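Local coordinates for protein angel homolog 2 (Homo sapiens, PDB 6RW0) that removes 2',3'-cyclic phosphates as a phosphatase of the CCR4 deadenylase family, and probably binds the 3' untranslated regions of mRNA, at residues F344-C355 against L397-T405. Sequence-based numbering, arbitrary orientation.
Sequences FPDTGIPEVTTC and LLTEQDLWT
Leu397 lies across Glu351 and Thr353, its side chain at about a right angle to that of Glu351. One methyl, CD1, meets both neighbours, at 3.7 Å from Glu351 OE1 and 3.8 Å from Thr353 CG2, while CD2 turns to the carbonyl of Val352. That carbonyl oxygen is buried without a hydrogen-bonding partner in the model. The far oxygen of the carboxylate, Glu351 OE2, accepts from a water that in turn accepts from Leu397 N, so a water bridge runs beside the leucine's contact with the carboxylate. Further along, Cys355 holds its sulfur anti to the backbone N (chi1 -177°), which carries SG over one face of the Trp404 indole, 3.7 Å from the centroid of the five-membered ring and displaced toward the rim. The CB of the same cysteine packs on Leu403 CD1. Val352 meets that methyl tip to tip, its CG2 in a tight contact of 3.5 Å with Leu403 CD1.

In this endonuclease/exonuclease/phosphatase (DNase I-like) fold, the contact sets the loop leading into strand 354-356, which pairs antiparallel with strand 359-369 in one sheet, against the chain that leaves strand 390-395 of the other and enters helix 400-405. The side chain of Thr353 lies about 10 Å from the bound magnesium ion, and its OG1 is hydrogen-bonded to Asp364. One direct backbone bond joins the segments, Val352 N to Leu398 O at 3.0 Å, nearly straight at 166°; a second water links Pro350 O to Glu400 N. Thr399 and Asp402 close the helix start as a capping box, Asp402 N giving to Thr399 OG1 and Thr399 N to Asp402 OD2. With OG1 between the backbone N and the carbonyl carbon (chi1 70°), Thr399 CG2 packs 3.4 Å from Phe344 CE2 and 3.5 Å from Ile349 CG2.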
# COMPACT_ATOMS: atom_id res chain seq x y z
N PHE A 344 14.44 -10.03 10.13
CA PHE A 344 14.27 -10.69 11.43
C PHE A 344 15.49 -10.42 12.30
O PHE A 344 16.62 -10.57 11.84
CB PHE A 344 13.98 -12.17 11.25
CG PHE A 344 12.64 -12.43 10.63
CD1 PHE A 344 11.49 -12.46 11.40
CD2 PHE A 344 12.52 -12.56 9.26
CE1 PHE A 344 10.24 -12.65 10.81
CE2 PHE A 344 11.28 -12.76 8.67
CZ PHE A 344 10.15 -12.80 9.44
N PRO A 345 15.29 -9.99 13.54
CA PRO A 345 16.43 -9.51 14.34
C PRO A 345 17.48 -10.57 14.64
O PRO A 345 18.68 -10.26 14.65
CB PRO A 345 15.76 -8.98 15.62
CG PRO A 345 14.46 -9.76 15.72
CD PRO A 345 14.01 -9.95 14.29
N ASP A 346 17.07 -11.81 14.88
CA ASP A 346 18.06 -12.80 15.29
C ASP A 346 18.95 -13.21 14.12
O ASP A 346 20.13 -13.52 14.33
CB ASP A 346 17.36 -14.02 15.89
CG ASP A 346 16.64 -13.69 17.18
OD1 ASP A 346 17.14 -12.85 17.95
OD2 ASP A 346 15.56 -14.28 17.42
N THR A 347 18.43 -13.18 12.90
CA THR A 347 19.10 -13.76 11.75
C THR A 347 19.51 -12.75 10.68
O THR A 347 20.41 -13.05 9.89
CB THR A 347 18.19 -14.80 11.09
OG1 THR A 347 16.96 -14.18 10.70
CG2 THR A 347 17.87 -15.93 12.05
N GLY A 348 18.88 -11.58 10.62
CA GLY A 348 19.09 -10.68 9.51
C GLY A 348 18.37 -11.08 8.23
O GLY A 348 18.50 -10.37 7.22
N ILE A 349 17.62 -12.17 8.25
CA ILE A 349 16.94 -12.64 7.04
C ILE A 349 15.80 -11.68 6.71
O ILE A 349 15.08 -11.25 7.62
CB ILE A 349 16.42 -14.06 7.25
CG1 ILE A 349 17.58 -15.01 7.53
CG2 ILE A 349 15.61 -14.52 6.03
CD1 ILE A 349 17.15 -16.36 8.03
N PRO A 350 15.60 -11.35 5.43
CA PRO A 350 14.53 -10.40 5.09
C PRO A 350 13.14 -10.97 5.26
O PRO A 350 12.88 -12.15 4.97
CB PRO A 350 14.78 -10.09 3.60
CG PRO A 350 16.13 -10.60 3.30
CD PRO A 350 16.47 -11.66 4.29
N GLU A 351 12.24 -10.10 5.71
CA GLU A 351 10.82 -10.33 5.60
C GLU A 351 10.38 -10.20 4.15
O GLU A 351 10.91 -9.36 3.40
CB GLU A 351 10.07 -9.25 6.38
CG GLU A 351 10.22 -9.32 7.88
CD GLU A 351 9.62 -8.13 8.64
OE1 GLU A 351 9.27 -7.11 8.02
OE2 GLU A 351 9.54 -8.23 9.88
N VAL A 352 9.39 -11.00 3.75
CA VAL A 352 8.77 -10.85 2.44
C VAL A 352 7.27 -10.68 2.64
O VAL A 352 6.70 -11.10 3.65
CB VAL A 352 9.07 -12.01 1.46
CG1 VAL A 352 10.56 -12.17 1.28
CG2 VAL A 352 8.41 -13.30 1.93
N THR A 353 6.64 -10.00 1.68
CA THR A 353 5.19 -9.82 1.65
C THR A 353 4.55 -10.41 0.40
O THR A 353 3.32 -10.40 0.29
CB THR A 353 4.78 -8.34 1.79
OG1 THR A 353 5.17 -7.58 0.63
CG2 THR A 353 5.40 -7.73 3.03
N THR A 354 5.34 -10.92 -0.55
CA THR A 354 4.84 -11.54 -1.78
C THR A 354 5.80 -12.64 -2.17
O THR A 354 7.00 -12.56 -1.88
CB THR A 354 4.68 -10.47 -2.87
OG1 THR A 354 4.01 -11.02 -4.01
CG2 THR A 354 6.02 -9.93 -3.34
N CYS A 355 5.29 -13.71 -2.79
CA CYS A 355 6.15 -14.86 -3.12
C CYS A 355 5.53 -15.71 -4.23
O CYS A 355 4.79 -16.66 -3.96
CB CYS A 355 6.44 -15.74 -1.92
SG CYS A 355 7.58 -17.14 -2.25
N LEU A 397 5.64 -11.25 9.93
CA LEU A 397 5.72 -11.67 8.52
C LEU A 397 6.56 -12.96 8.45
O LEU A 397 6.82 -13.55 9.48
CB LEU A 397 6.29 -10.47 7.73
CG LEU A 397 5.26 -9.43 7.34
CD1 LEU A 397 5.96 -8.21 6.78
CD2 LEU A 397 4.28 -9.98 6.32
N LEU A 398 6.86 -13.43 7.26
CA LEU A 398 7.59 -14.68 7.03
C LEU A 398 8.75 -14.43 6.09
O LEU A 398 8.85 -13.38 5.53
CB LEU A 398 6.62 -15.69 6.42
CG LEU A 398 5.39 -16.02 7.25
CD1 LEU A 398 4.45 -16.89 6.46
CD2 LEU A 398 5.77 -16.69 8.55
N THR A 399 9.64 -15.39 6.00
CA THR A 399 10.78 -15.36 5.07
C THR A 399 10.40 -16.03 3.76
O THR A 399 9.40 -16.71 3.68
CB THR A 399 12.02 -16.03 5.67
OG1 THR A 399 11.72 -17.42 5.72
CG2 THR A 399 12.39 -15.52 7.03
N GLU A 400 11.24 -15.83 2.75
CA GLU A 400 11.09 -16.46 1.42
C GLU A 400 11.15 -17.98 1.62
O GLU A 400 10.36 -18.67 1.05
CB GLU A 400 12.22 -15.98 0.51
CG GLU A 400 12.26 -16.68 -0.83
CD GLU A 400 13.33 -16.15 -1.76
OE1 GLU A 400 14.06 -15.27 -1.34
OE2 GLU A 400 13.42 -16.64 -2.87
N GLN A 401 12.07 -18.45 2.45
CA GLN A 401 12.23 -19.90 2.70
C GLN A 401 10.96 -20.44 3.37
O GLN A 401 10.53 -21.50 2.99
CB GLN A 401 13.46 -20.19 3.55
CG GLN A 401 13.69 -21.67 3.73
CD GLN A 401 14.82 -22.04 4.66
OE1 GLN A 401 15.41 -21.20 5.33
NE2 GLN A 401 15.11 -23.32 4.73
N ASP A 402 10.37 -19.70 4.29
CA ASP A 402 9.13 -20.14 4.96
C ASP A 402 8.05 -20.33 3.90
O ASP A 402 7.35 -21.28 3.94
CB ASP A 402 8.58 -19.08 5.92
CG ASP A 402 9.32 -18.90 7.22
OD1 ASP A 402 9.97 -19.85 7.65
OD2 ASP A 402 9.26 -17.78 7.77
N LEU A 403 7.91 -19.39 2.99
CA LEU A 403 6.85 -19.45 1.96
C LEU A 403 7.10 -20.58 0.97
O LEU A 403 6.15 -21.17 0.54
CB LEU A 403 6.68 -18.07 1.33
CG LEU A 403 5.98 -17.08 2.24
CD1 LEU A 403 5.94 -15.71 1.60
CD2 LEU A 403 4.58 -17.54 2.59
N TRP A 404 8.35 -20.84 0.59
CA TRP A 404 8.56 -21.99 -0.30
C TRP A 404 8.36 -23.32 0.43
O TRP A 404 8.06 -24.33 -0.22
CB TRP A 404 9.90 -21.91 -1.05
CG TRP A 404 9.79 -20.92 -2.17
CD1 TRP A 404 10.46 -19.73 -2.29
CD2 TRP A 404 8.91 -21.00 -3.29
NE1 TRP A 404 10.05 -19.07 -3.43
CE2 TRP A 404 9.10 -19.83 -4.07
CE3 TRP A 404 7.98 -21.95 -3.73
CZ2 TRP A 404 8.40 -19.59 -5.25
CZ3 TRP A 404 7.28 -21.71 -4.91
CH2 TRP A 404 7.49 -20.54 -5.65
N THR A 405 8.50 -23.35 1.76
CA THR A 405 8.19 -24.56 2.50
C THR A 405 6.72 -24.94 2.34
O THR A 405 6.38 -26.13 2.36
CB THR A 405 8.52 -24.38 3.98
OG1 THR A 405 9.93 -24.18 4.12
CG2 THR A 405 8.12 -25.62 4.79
O HOH W 1 13.56 -14.04 3.14
O HOH W 2 7.63 -9.66 11.25